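PDB 4HQN: sporozoite surface protein 2 from Plasmodium vivax, which probably acts as a sporozoite surface adhesin in gliding motility and host-cell invasion, pairing a metal-binding von Willebrand factor A domain with a thrombospondin repeat. Local coordinates for residues L23-S28 against M62-S67; S67-L72 against T106-E111; Y100-M105 against V136-Y141. The protein carries 4 engineered substitutions. All coordinates share one frame; numbering follows the deposited sequence.

Interaction 1 of 3, residues L23-S28 against M62-S67. Engineered in segment 62-67: S67 (natural residue Asn). With MN (manganese (II) ion), chain E.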
ATOM      1  N   LEU A  23       1.366   9.314  -2.437  1.00 24.43           N
ATOM      2  CA  LEU A  23       1.859  10.250  -3.442  1.00 30.09           C
ATOM      3  C   LEU A  23       2.497  11.434  -2.701  1.00 31.67           C
ATOM      4  O   LEU A  23       1.804  12.206  -2.039  1.00 34.25           O
ATOM      5  CB  LEU A  23       0.710  10.718  -4.339  1.00 24.08           C
ATOM      6  CG  LEU A  23       1.054  11.710  -5.455  1.00 29.48           C
ATOM      7  CD1 LEU A  23       2.159  11.193  -6.345  1.00 25.05           C
ATOM      8  CD2 LEU A  23      -0.183  12.022  -6.277  1.00 28.06           C
ATOM      9  N   LEU A  24       3.823  11.534  -2.784  1.00 35.68           N
ATOM     10  CA  LEU A  24       4.585  12.592  -2.110  1.00 33.47           C
ATOM     11  C   LEU A  24       5.059  13.584  -3.152  1.00 26.94           C
ATOM     12  O   LEU A  24       5.896  13.268  -4.002  1.00 27.71           O
ATOM     13  CB  LEU A  24       5.792  12.017  -1.352  1.00 23.71           C
ATOM     14  CG  LEU A  24       5.487  10.774  -0.525  1.00 28.47           C
ATOM     15  CD1 LEU A  24       6.736  10.311   0.235  1.00 22.13           C
ATOM     16  CD2 LEU A  24       4.309  11.003   0.428  1.00 23.31           C
ATOM     17  N   VAL A  25       4.491  14.783  -3.090  1.00 29.64           N
ATOM     18  CA  VAL A  25       4.719  15.781  -4.108  1.00 28.26           C
ATOM     19  C   VAL A  25       5.597  16.922  -3.584  1.00 28.99           C
ATOM     20  O   VAL A  25       5.256  17.599  -2.599  1.00 29.20           O
ATOM     21  CB  VAL A  25       3.375  16.368  -4.597  1.00 28.30           C
ATOM     22  CG1 VAL A  25       3.612  17.371  -5.725  1.00 21.94           C
ATOM     23  CG2 VAL A  25       2.434  15.251  -5.014  1.00 26.83           C
ATOM     24  N   ASP A  26       6.724  17.131  -4.254  1.00 24.99           N
ATOM     25  CA  ASP A  26       7.641  18.225  -3.916  1.00 20.86           C
ATOM     26  C   ASP A  26       6.978  19.571  -4.227  1.00 30.03           C
ATOM     27  O   ASP A  26       6.738  19.878  -5.385  1.00 33.24           O
ATOM     28  CB  ASP A  26       8.919  18.087  -4.757  1.00 24.52           C
ATOM     29  CG  ASP A  26      10.052  18.991  -4.278  1.00 27.75           C
ATOM     30  OD1 ASP A  26       9.775  20.086  -3.745  1.00 34.98           O
ATOM     31  OD2 ASP A  26      11.225  18.584  -4.441  1.00 35.58           O
ATOM     32  N   GLY A  27       6.682  20.369  -3.206  1.00 34.02           N
ATOM     33  CA  GLY A  27       6.120  21.687  -3.431  1.00 31.73           C
ATOM     34  C   GLY A  27       7.060  22.846  -3.093  1.00 32.37           C
ATOM     35  O   GLY A  27       6.609  23.958  -2.800  1.00 32.88           O
ATOM     36  N   SER A  28       8.363  22.592  -3.162  1.00 34.22           N
ATOM     37  CA  SER A  28       9.364  23.552  -2.682  1.00 35.36           C
ATOM     38  C   SER A  28       9.762  24.584  -3.736  1.00 32.45           C
ATOM     39  O   SER A  28       9.485  24.411  -4.924  1.00 32.59           O
ATOM     40  CB  SER A  28      10.619  22.811  -2.200  1.00 28.78           C
ATOM     41  OG  SER A  28      11.290  22.196  -3.281  1.00 31.20           O
ATOM     42  N   MET A  62      -1.917  11.465  -0.027  1.00 29.64           N
ATOM     43  CA  MET A  62      -1.182  12.498  -0.731  1.00 25.23           C
ATOM     44  C   MET A  62      -0.593  13.508   0.225  1.00 27.66           C
ATOM     45  O   MET A  62      -1.267  14.037   1.113  1.00 28.21           O
ATOM     46  CB  MET A  62      -2.068  13.200  -1.756  1.00 27.18           C
ATOM     47  CG  MET A  62      -1.343  14.237  -2.627  1.00 21.64           C
ATOM     48  SD  MET A  62      -2.554  14.953  -3.778  1.00 41.14           S
ATOM     49  CE  MET A  62      -1.503  15.396  -5.148  1.00 39.79           C
ATOM     50  N   ASN A  63       0.680  13.786   0.026  1.00 29.40           N
ATOM     51  CA  ASN A  63       1.342  14.777   0.840  1.00 24.92           C
ATOM     52  C   ASN A  63       2.080  15.758  -0.046  1.00 26.85           C
ATOM     53  O   ASN A  63       2.685  15.374  -1.060  1.00 33.50           O
ATOM     54  CB  ASN A  63       2.345  14.103   1.781  1.00 36.64           C
ATOM     55  CG  ASN A  63       2.806  15.025   2.876  1.00 53.53           C
ATOM     56  OD1 ASN A  63       3.626  15.917   2.647  1.00 61.98           O
ATOM     57  ND2 ASN A  63       2.266  14.833   4.080  1.00 50.24           N
ATOM     58  N   LEU A  64       2.040  17.021   0.349  1.00 23.15           N
ATOM     59  CA  LEU A  64       2.803  18.062  -0.327  1.00 26.33           C
ATOM     60  C   LEU A  64       3.909  18.525   0.613  1.00 33.58           C
ATOM     61  O   LEU A  64       3.643  18.910   1.764  1.00 29.03           O
ATOM     62  CB  LEU A  64       1.888  19.225  -0.662  1.00 25.99           C
ATOM     63  CG  LEU A  64       2.546  20.390  -1.408  1.00 32.56           C
ATOM     64  CD1 LEU A  64       2.850  19.980  -2.842  1.00 29.59           C
ATOM     65  CD2 LEU A  64       1.652  21.614  -1.373  1.00 28.82           C
ATOM     66  N   PHE A  65       5.150  18.463   0.149  1.00 31.40           N
ATOM     67  CA  PHE A  65       6.256  18.821   1.023  1.00 30.53           C
ATOM     68  C   PHE A  65       7.085  19.983   0.503  1.00 36.05           C
ATOM     69  O   PHE A  65       7.523  20.004  -0.653  1.00 32.45           O
ATOM     70  CB  PHE A  65       7.133  17.613   1.391  1.00 31.17           C
ATOM     71  CG  PHE A  65       7.862  16.989   0.229  1.00 26.63           C
ATOM     72  CD1 PHE A  65       7.277  15.970  -0.509  1.00 30.56           C
ATOM     73  CD2 PHE A  65       9.138  17.406  -0.106  1.00 24.46           C
ATOM     74  CE1 PHE A  65       7.956  15.373  -1.578  1.00 30.40           C
ATOM     75  CE2 PHE A  65       9.836  16.813  -1.166  1.00 24.67           C
ATOM     76  CZ  PHE A  65       9.234  15.795  -1.905  1.00 27.95           C
ATOM     77  N   GLY A  66       7.253  20.964   1.383  1.00 28.47           N
ATOM     78  CA  GLY A  66       8.057  22.141   1.126  1.00 29.53           C
ATOM     79  C   GLY A  66       8.814  22.410   2.410  1.00 32.41           C
ATOM     80  O   GLY A  66       9.454  21.511   2.953  1.00 33.30           O
ATOM     81  N   SER A  67       8.755  23.634   2.908  1.00 35.05           N
ATOM     82  CA  SER A  67       9.370  23.925   4.199  1.00 32.87           C
ATOM     83  C   SER A  67       8.684  23.052   5.238  1.00 32.73           C
ATOM     84  O   SER A  67       9.308  22.584   6.174  1.00 32.81           O
ATOM     85  CB  SER A  67       9.188  25.395   4.569  1.00 28.26           C
ATOM     86  OG  SER A  67       9.849  26.231   3.648  1.00 35.84           O
TER
HETATM   87 MN    MN E 301      13.502  22.029  -3.356  1.00 31.42          MN
HETATM   88  O   HOH W   1      13.361  20.037  -4.267  1.00 25.29           O
HETATM   89  O   HOH W   2      13.571  24.057  -2.664  1.00 31.19           O
HETATM   90  O   HOH W   3      15.648  21.908  -3.154  1.00 33.70           O
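L23-D26 and M62-F65 run as neighbouring parallel strands, paired L23 with M62 through D26 with F65, their axes 4.8 Å apart and 20° from exact alignment. Backbone amides cross in both directions: N63 N donates to L23 O, V25 N to N63 O and F65 N to V25 O. Just past the strand, G27 N adds a bond of 2.7 Å to F65 O. On the face carrying L23, V25, M62 and L64, the extended M62 chain lies alongside L23 and brings its CE to 3.8 Å from L23 CD2, with V25 CG2 also touching M62 CE. V25 CG1 meets L64 CD1 at 4.0 Å. This apolar face is covered by helix 33-49, the connection that makes strand 19-26, the helix and strand 58-65 one beta-alpha-beta unit of the von Willebrand factor A domain. The other face holds the F65 ring. With CG held between backbone N and carbonyl carbon (chi1 65°), the ring swings across to the neighbouring strand, where D26 CA sits over one face in a CH-pi contact, 3.7 Å from the ring centroid and 18° off its normal. At its edge the ring meets the carbonyl carbon of L24. D26 and S28 belong to the DxSxS signature of a metal ion-dependent adhesion site. The oxygen D26 OD1 accepts twice: S28 N reaches it at 2.9 Å, closing an Asx turn, and S28 OG donates to its syn lone pair at 2.6 Å. The same S28 OG binds manganese at 2.2 Å, so through its bond to S28 OG the D26 carboxylate stands in the second shell and orients a metal ligand. Its other oxygen, OD2, is hydrogen-bonded to the hydroxyl of T133.

Interaction 2 of 3, residues S67-L72 against T106-E111. Engineered in segment 67-72: S67 (natural residue Asn).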
ATOM      1  N   SER A  67       8.755  23.634   2.908  1.00 35.05           N
ATOM      2  CA  SER A  67       9.370  23.925   4.199  1.00 32.87           C
ATOM      3  C   SER A  67       8.684  23.052   5.238  1.00 32.73           C
ATOM      4  O   SER A  67       9.308  22.584   6.174  1.00 32.81           O
ATOM      5  CB  SER A  67       9.188  25.395   4.569  1.00 28.26           C
ATOM      6  OG  SER A  67       9.849  26.231   3.648  1.00 35.84           O
ATOM      7  N   TYR A  68       7.380  22.860   5.074  1.00 41.07           N
ATOM      8  CA  TYR A  68       6.635  21.950   5.929  1.00 32.27           C
ATOM      9  C   TYR A  68       6.136  20.805   5.071  1.00 27.09           C
ATOM     10  O   TYR A  68       6.185  20.866   3.829  1.00 29.92           O
ATOM     11  CB  TYR A  68       5.427  22.653   6.545  1.00 35.18           C
ATOM     12  CG  TYR A  68       5.703  23.916   7.334  1.00 33.37           C
ATOM     13  CD1 TYR A  68       6.950  24.160   7.909  1.00 32.37           C
ATOM     14  CD2 TYR A  68       4.687  24.863   7.532  1.00 32.14           C
ATOM     15  CE1 TYR A  68       7.187  25.332   8.645  1.00 33.15           C
ATOM     16  CE2 TYR A  68       4.909  26.029   8.263  1.00 33.09           C
ATOM     17  CZ  TYR A  68       6.159  26.260   8.813  1.00 40.64           C
ATOM     18  OH  TYR A  68       6.362  27.418   9.533  1.00 36.72           O
ATOM     19  N   THR A  69       5.636  19.760   5.712  1.00 26.33           N
ATOM     20  CA  THR A  69       4.891  18.760   4.971  1.00 33.77           C
ATOM     21  C   THR A  69       3.420  19.000   5.237  1.00 31.87           C
ATOM     22  O   THR A  69       3.036  19.359   6.358  1.00 30.54           O
ATOM     23  CB  THR A  69       5.221  17.318   5.399  1.00 38.85           C
ATOM     24  OG1 THR A  69       4.855  17.128   6.774  1.00 41.46           O
ATOM     25  CG2 THR A  69       6.708  17.025   5.191  1.00 28.02           C
ATOM     26  N   THR A  70       2.607  18.788   4.208  1.00 29.02           N
ATOM     27  CA  THR A  70       1.176  19.028   4.311  1.00 31.13           C
ATOM     28  C   THR A  70       0.419  17.813   3.810  1.00 32.47           C
ATOM     29  O   THR A  70       0.527  17.425   2.641  1.00 31.02           O
ATOM     30  CB  THR A  70       0.749  20.284   3.518  1.00 30.40           C
ATOM     31  OG1 THR A  70       1.585  21.393   3.896  1.00 32.42           O
ATOM     32  CG2 THR A  70      -0.727  20.625   3.787  1.00 24.54           C
ATOM     33  N   GLU A  71      -0.328  17.203   4.719  1.00 26.37           N
ATOM     34  CA  GLU A  71      -1.113  16.017   4.408  1.00 32.98           C
ATOM     35  C   GLU A  71      -2.419  16.434   3.723  1.00 33.53           C
ATOM     36  O   GLU A  71      -3.322  16.975   4.363  1.00 33.32           O
ATOM     37  CB  GLU A  71      -1.408  15.277   5.701  1.00 35.24           C
ATOM     38  CG  GLU A  71      -2.059  13.938   5.531  1.00 49.34           C
ATOM     39  CD  GLU A  71      -2.098  13.188   6.851  1.00 59.87           C
ATOM     40  OE1 GLU A  71      -1.026  12.687   7.301  1.00 67.74           O
ATOM     41  OE2 GLU A  71      -3.193  13.152   7.447  1.00 48.03           O
ATOM     42  N   LEU A  72      -2.513  16.187   2.423  1.00 29.45           N
ATOM     43  CA  LEU A  72      -3.643  16.682   1.637  1.00 29.94           C
ATOM     44  C   LEU A  72      -4.808  15.695   1.624  1.00 32.88           C
ATOM     45  O   LEU A  72      -5.951  16.089   1.733  1.00 36.81           O
ATOM     46  CB  LEU A  72      -3.202  16.977   0.210  1.00 25.24           C
ATOM     47  CG  LEU A  72      -2.165  18.077   0.056  1.00 31.81           C
ATOM     48  CD1 LEU A  72      -1.825  18.216  -1.408  1.00 29.00           C
ATOM     49  CD2 LEU A  72      -2.696  19.400   0.647  1.00 26.90           C
ATOM     50  N   THR A 106      12.620  14.088   3.653  1.00 32.17           N
ATOM     51  CA  THR A 106      12.750  13.086   4.705  1.00 32.27           C
ATOM     52  C   THR A 106      11.493  13.052   5.565  1.00 36.99           C
ATOM     53  O   THR A 106      11.008  11.990   5.932  1.00 35.72           O
ATOM     54  CB  THR A 106      13.980  13.354   5.613  1.00 30.55           C
ATOM     55  OG1 THR A 106      15.173  13.263   4.836  1.00 36.37           O
ATOM     56  CG2 THR A 106      14.052  12.342   6.750  1.00 32.54           C
ATOM     57  N   ALA A 107      10.959  14.222   5.887  1.00 32.55           N
ATOM     58  CA  ALA A 107       9.758  14.266   6.711  1.00 35.08           C
ATOM     59  C   ALA A 107       8.536  13.676   5.972  1.00 34.24           C
ATOM     60  O   ALA A 107       7.708  12.999   6.582  1.00 38.97           O
ATOM     61  CB  ALA A 107       9.492  15.698   7.203  1.00 33.31           C
ATOM     62  N   ALA A 108       8.444  13.915   4.663  1.00 30.89           N
ATOM     63  CA  ALA A 108       7.354  13.374   3.862  1.00 29.55           C
ATOM     64  C   ALA A 108       7.410  11.853   3.903  1.00 39.74           C
ATOM     65  O   ALA A 108       6.426  11.217   4.256  1.00 39.12           O
ATOM     66  CB  ALA A 108       7.438  13.857   2.413  1.00 22.13           C
ATOM     67  N   LEU A 109       8.561  11.281   3.538  1.00 34.65           N
ATOM     68  CA  LEU A 109       8.788   9.833   3.631  1.00 30.64           C
ATOM     69  C   LEU A 109       8.543   9.314   5.037  1.00 34.84           C
ATOM     70  O   LEU A 109       8.028   8.230   5.225  1.00 36.70           O
ATOM     71  CB  LEU A 109      10.223   9.491   3.222  1.00 29.76           C
ATOM     72  CG  LEU A 109      10.446   9.806   1.749  1.00 34.41           C
ATOM     73  CD1 LEU A 109      11.927   9.907   1.487  1.00 33.87           C
ATOM     74  CD2 LEU A 109       9.805   8.723   0.921  1.00 28.49           C
ATOM     75  N   ASP A 110       8.949  10.075   6.037  1.00 35.08           N
ATOM     76  CA  ASP A 110       8.663   9.697   7.410  1.00 29.27           C
ATOM     77  C   ASP A 110       7.175   9.580   7.734  1.00 31.93           C
ATOM     78  O   ASP A 110       6.822   8.826   8.624  1.00 38.05           O
ATOM     79  CB  ASP A 110       9.333  10.659   8.397  1.00 30.71           C
ATOM     80  CG  ASP A 110      10.659  10.141   8.896  1.00 70.90           C
ATOM     81  OD1 ASP A 110      10.890   8.925   8.774  1.00 72.44           O
ATOM     82  OD2 ASP A 110      11.482  10.919   9.410  1.00 71.51           O
ATOM     83  N   GLU A 111       6.317  10.343   7.051  1.00 33.25           N
ATOM     84  CA  GLU A 111       4.872  10.197   7.231  1.00 34.54           C
ATOM     85  C   GLU A 111       4.381   8.809   6.793  1.00 37.53           C
ATOM     86  O   GLU A 111       3.487   8.249   7.419  1.00 37.22           O
ATOM     87  CB  GLU A 111       4.109  11.277   6.464  1.00 38.47           C
ATOM     88  CG  GLU A 111       4.252  12.669   7.056  1.00 40.98           C
ATOM     89  CD  GLU A 111       3.792  12.730   8.494  1.00 50.69           C
ATOM     90  OE1 GLU A 111       4.376  13.504   9.276  1.00 66.47           O
ATOM     91  OE2 GLU A 111       2.848  12.002   8.853  1.00 56.09           O
TER
HETATM   92  O   HOH W   4       6.309  16.169   9.452  1.00 56.72           O
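The edge of the mixed sheet in the von Willebrand factor A domain meets a covering helix where T69 packs against A107 and A108. Strand 69-73 is the outermost strand at this end, antiparallel to strand 58-65, which precedes it in the chain, so the two form a hairpin. Helix 105-118 runs beside it: the axes of 69-72 and 106-111 approach to 8.9 Å at an angle of 38°. The contact buries 151 Å², and few residues touch: T69 and E71 on the strand, A107, A108 and E111 on the helix. The apolar part of the contact is carried by a single methyl. The CB of T69 is directed to the helix, and CG2, anti to the carbonyl carbon, lies 3.7 Å from A107 CB. Its approach to A108 is to the backbone, with CG2 3.6 Å from A108 N. The small alanine side chains let the strand come this near, while A108 also rests on F65 of the adjoining strand. The threonine hydroxyl takes the polar share. T69 OG1 is bridged to E111 by water 4, 3.2 Å from OG1, and that water donates to E111 OE1 at 3.3 Å; the direct separation of OG1 and OE1 is 4.4 Å. Further along, the carboxylates of E71 and E111 come near each other. E71 is tied elsewhere, its OE2 in a salt bridge with R74 and its OE1 in a weak hydrogen bond with Y61 OH, which probably eases the like-charge proximity. The nearest carboxylate oxygens, E71 OE1 and E111 OE2, are 4.2 Å apart.

Interaction 3 of 3, residues Y100-M105 against V136-Y141. Engineered in segment 100-105: S104 (natural residue Asn). With MN (manganese (II) ion), chain E.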
ATOM      1  N   TYR A 100       7.256  27.152  -2.810  1.00 40.67           N
ATOM      2  CA  TYR A 100       8.175  28.030  -2.130  1.00 38.62           C
ATOM      3  C   TYR A 100       8.897  27.221  -1.048  1.00 37.54           C
ATOM      4  O   TYR A 100       8.459  26.140  -0.665  1.00 35.12           O
ATOM      5  CB  TYR A 100       7.419  29.201  -1.486  1.00 35.90           C
ATOM      6  CG  TYR A 100       6.787  28.786  -0.189  1.00 45.86           C
ATOM      7  CD1 TYR A 100       5.613  28.023  -0.180  1.00 36.08           C
ATOM      8  CD2 TYR A 100       7.380  29.113   1.036  1.00 41.31           C
ATOM      9  CE1 TYR A 100       5.032  27.603   1.018  1.00 41.79           C
ATOM     10  CE2 TYR A 100       6.817  28.690   2.240  1.00 45.68           C
ATOM     11  CZ  TYR A 100       5.644  27.936   2.223  1.00 54.51           C
ATOM     12  OH  TYR A 100       5.083  27.520   3.411  1.00 57.64           O
ATOM     13  N   GLY A 101       9.998  27.760  -0.547  1.00 35.16           N
ATOM     14  CA  GLY A 101      10.610  27.229   0.655  1.00 37.33           C
ATOM     15  C   GLY A 101      11.560  26.065   0.434  1.00 34.88           C
ATOM     16  O   GLY A 101      11.999  25.779  -0.686  1.00 26.91           O
ATOM     17  N   THR A 102      11.880  25.394   1.531  1.00 35.11           N
ATOM     18  CA  THR A 102      12.854  24.317   1.504  1.00 34.02           C
ATOM     19  C   THR A 102      12.128  23.008   1.183  1.00 39.45           C
ATOM     20  O   THR A 102      10.979  23.033   0.731  1.00 34.41           O
ATOM     21  CB  THR A 102      13.690  24.275   2.820  1.00 34.94           C
ATOM     22  OG1 THR A 102      12.822  24.304   3.958  1.00 33.25           O
ATOM     23  CG2 THR A 102      14.630  25.491   2.903  1.00 30.07           C
ATOM     24  N   THR A 103      12.780  21.873   1.401  1.00 32.22           N
ATOM     25  CA  THR A 103      12.339  20.636   0.787  1.00 28.39           C
ATOM     26  C   THR A 103      12.351  19.478   1.787  1.00 38.74           C
ATOM     27  O   THR A 103      13.327  18.715   1.852  1.00 36.38           O
ATOM     28  CB  THR A 103      13.245  20.306  -0.420  1.00 32.15           C
ATOM     29  OG1 THR A 103      13.440  21.489  -1.214  1.00 30.95           O
ATOM     30  CG2 THR A 103      12.636  19.185  -1.294  1.00 29.99           C
ATOM     31  N   SER A 104      11.269  19.362   2.565  1.00 30.66           N
ATOM     32  CA  SER A 104      11.159  18.359   3.641  1.00 34.42           C
ATOM     33  C   SER A 104      10.914  16.948   3.139  1.00 33.20           C
ATOM     34  O   SER A 104       9.923  16.314   3.528  1.00 29.21           O
ATOM     35  CB  SER A 104       9.999  18.701   4.569  1.00 32.12           C
ATOM     36  OG  SER A 104      10.318  19.770   5.422  1.00 43.95           O
ATOM     37  N   MET A 105      11.810  16.448   2.296  1.00 33.65           N
ATOM     38  CA  MET A 105      11.624  15.140   1.686  1.00 32.51           C
ATOM     39  C   MET A 105      11.675  14.010   2.719  1.00 33.24           C
ATOM     40  O   MET A 105      10.859  13.094   2.674  1.00 37.22           O
ATOM     41  CB  MET A 105      12.651  14.906   0.586  1.00 34.33           C
ATOM     42  CG  MET A 105      12.424  13.623  -0.185  1.00 32.49           C
ATOM     43  SD  MET A 105      13.750  13.267  -1.361  1.00 36.18           S
ATOM     44  CE  MET A 105      13.490  14.628  -2.491  1.00 24.95           C
ATOM     45  N   VAL A 136      16.381  17.274  -4.877  1.00 32.60           N
ATOM     46  CA  VAL A 136      17.281  18.153  -4.150  1.00 33.50           C
ATOM     47  C   VAL A 136      16.668  18.400  -2.790  1.00 31.40           C
ATOM     48  O   VAL A 136      16.061  19.427  -2.550  1.00 28.83           O
ATOM     49  CB  VAL A 136      17.486  19.491  -4.876  1.00 30.18           C
ATOM     50  CG1 VAL A 136      18.442  20.408  -4.080  1.00 31.66           C
ATOM     51  CG2 VAL A 136      18.067  19.232  -6.253  1.00 32.73           C
ATOM     52  N   PRO A 137      16.814  17.429  -1.891  1.00 32.84           N
ATOM     53  CA  PRO A 137      16.131  17.500  -0.605  1.00 25.79           C
ATOM     54  C   PRO A 137      16.927  18.338   0.378  1.00 26.93           C
ATOM     55  O   PRO A 137      18.061  18.701   0.079  1.00 28.45           O
ATOM     56  CB  PRO A 137      16.115  16.040  -0.169  1.00 29.72           C
ATOM     57  CG  PRO A 137      17.398  15.492  -0.734  1.00 34.36           C
ATOM     58  CD  PRO A 137      17.562  16.172  -2.061  1.00 29.57           C
ATOM     59  N   ASN A 138      16.336  18.650   1.528  1.00 28.88           N
ATOM     60  CA  ASN A 138      17.060  19.333   2.582  1.00 25.16           C
ATOM     61  C   ASN A 138      18.367  18.620   2.956  1.00 38.11           C
ATOM     62  O   ASN A 138      19.372  19.281   3.198  1.00 34.39           O
ATOM     63  CB  ASN A 138      16.178  19.499   3.815  1.00 34.54           C
ATOM     64  CG  ASN A 138      15.123  20.581   3.639  1.00 36.42           C
ATOM     65  OD1 ASN A 138      15.166  21.379   2.693  1.00 32.26           O
ATOM     66  ND2 ASN A 138      14.188  20.637   4.580  1.00 28.11           N
ATOM     67  N   SER A 139      18.347  17.282   3.014  1.00 30.94           N
ATOM     68  CA  SER A 139      19.557  16.496   3.314  1.00 31.11           C
ATOM     69  C   SER A 139      19.533  15.182   2.540  1.00 32.31           C
ATOM     70  O   SER A 139      18.592  14.390   2.667  1.00 32.44           O
ATOM     71  CB  SER A 139      19.665  16.219   4.807  1.00 33.91           C
ATOM     72  OG  SER A 139      20.741  15.362   5.077  1.00 45.90           O
ATOM     73  N   LYS A 140      20.534  14.980   1.695  1.00 32.48           N
ATOM     74  CA  LYS A 140      20.547  13.817   0.817  1.00 42.52           C
ATOM     75  C   LYS A 140      20.654  12.512   1.596  1.00 40.85           C
ATOM     76  O   LYS A 140      19.934  11.552   1.314  1.00 39.28           O
ATOM     77  CB  LYS A 140      21.645  13.924  -0.244  1.00 43.68           C
ATOM     78  CG  LYS A 140      21.204  14.767  -1.438  1.00 58.69           C
ATOM     79  CD  LYS A 140      22.246  14.821  -2.551  1.00 70.15           C
ATOM     80  CE  LYS A 140      21.813  15.767  -3.670  1.00 70.73           C
ATOM     81  NZ  LYS A 140      21.820  17.207  -3.242  1.00 68.36           N
ATOM     82  N   TYR A 141      21.540  12.481   2.578  1.00 37.75           N
ATOM     83  CA  TYR A 141      21.733  11.268   3.350  1.00 38.77           C
ATOM     84  C   TYR A 141      20.461  10.962   4.122  1.00 39.86           C
ATOM     85  O   TYR A 141      20.021   9.817   4.157  1.00 37.59           O
ATOM     86  CB  TYR A 141      22.918  11.392   4.312  1.00 42.03           C
ATOM     87  CG  TYR A 141      23.163  10.129   5.123  1.00 49.70           C
ATOM     88  CD1 TYR A 141      22.406   9.851   6.264  1.00 46.68           C
ATOM     89  CD2 TYR A 141      24.132   9.208   4.740  1.00 47.88           C
ATOM     90  CE1 TYR A 141      22.603   8.702   6.994  1.00 48.94           C
ATOM     91  CE2 TYR A 141      24.337   8.048   5.469  1.00 51.18           C
ATOM     92  CZ  TYR A 141      23.570   7.803   6.595  1.00 67.28           C
ATOM     93  OH  TYR A 141      23.764   6.658   7.332  1.00 71.49           O
TER
HETATM   94 MN    MN E 301      13.502  22.029  -3.356  1.00 31.42          MN
HETATM   95  O   HOH W   2      13.571  24.057  -2.664  1.00 31.19           O
HETATM   96  O   HOH W   5      12.321  22.429   5.620  1.00 38.13           O
HETATM   97  O   HOH W   6      15.493  22.827   0.124  1.00 36.91           O
HETATM   98  O   HOH W   3      15.648  21.908  -3.154  1.00 33.70           O
HETATM   99  O   HOH W   1      13.361  20.037  -4.267  1.00 25.29           O
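T102 and T103 meet N138; one residue earlier, G101 O accepts from water 2, a manganese ligand. T102 stands roughly at a right angle to the N138 side chain, its CB 3.3 Å from N138 OD1; water 5 links T102 OG1 to N138 ND2. At T103 both backbone polar groups are gripped by this asparagine: T103 N donates to N138 OD1 at 2.8 Å, from 39° above the amide plane, and N138 N donates to T103 O at 3.0 Å. The side chain of T103 turns to the metal, and OG1 binds manganese at 2.2 Å. With S28 and S30 it supplies three hydroxyl ligands of the metal ion-dependent adhesion site, and three waters complete six. Direct threonine coordination is consistent with the open state of integrin alpha-subunit inserted domains. V136 O accepts from one of those ligands, water 3, at 2.6 Å. Engineered S104 centres an inverse gamma turn; its OG is hydrogen-bonded to G66 O and S67 O. M105, beginning helix 105-118, packs on P137, CB to CB 3.7 Å; a bend at chi3 (-67°) returns its CE to the same proline carbon.

Interaction 1 is wholly buried in the sheet; it buries 515 Å² and combines regular amide hydrogen bonds, apolar side chains and, at its end, a metal ligand. Interaction 2 lies at the surface beside it, joining the next strand of that sheet to a helix through one methyl and a water. Strands 58-65 and 69-73 connect them, with L64 O 2.7 Å from T70 N, and engineered S67 belongs to both. Interaction 3, partly buried, lacks strands and joins two loops, chiefly through an asparagine and waters, with M105 of the following helix packed on P137. It shares manganese and three water ligands with interaction 1, while helix 105-118 begins in interaction 3 and continues through interaction 2.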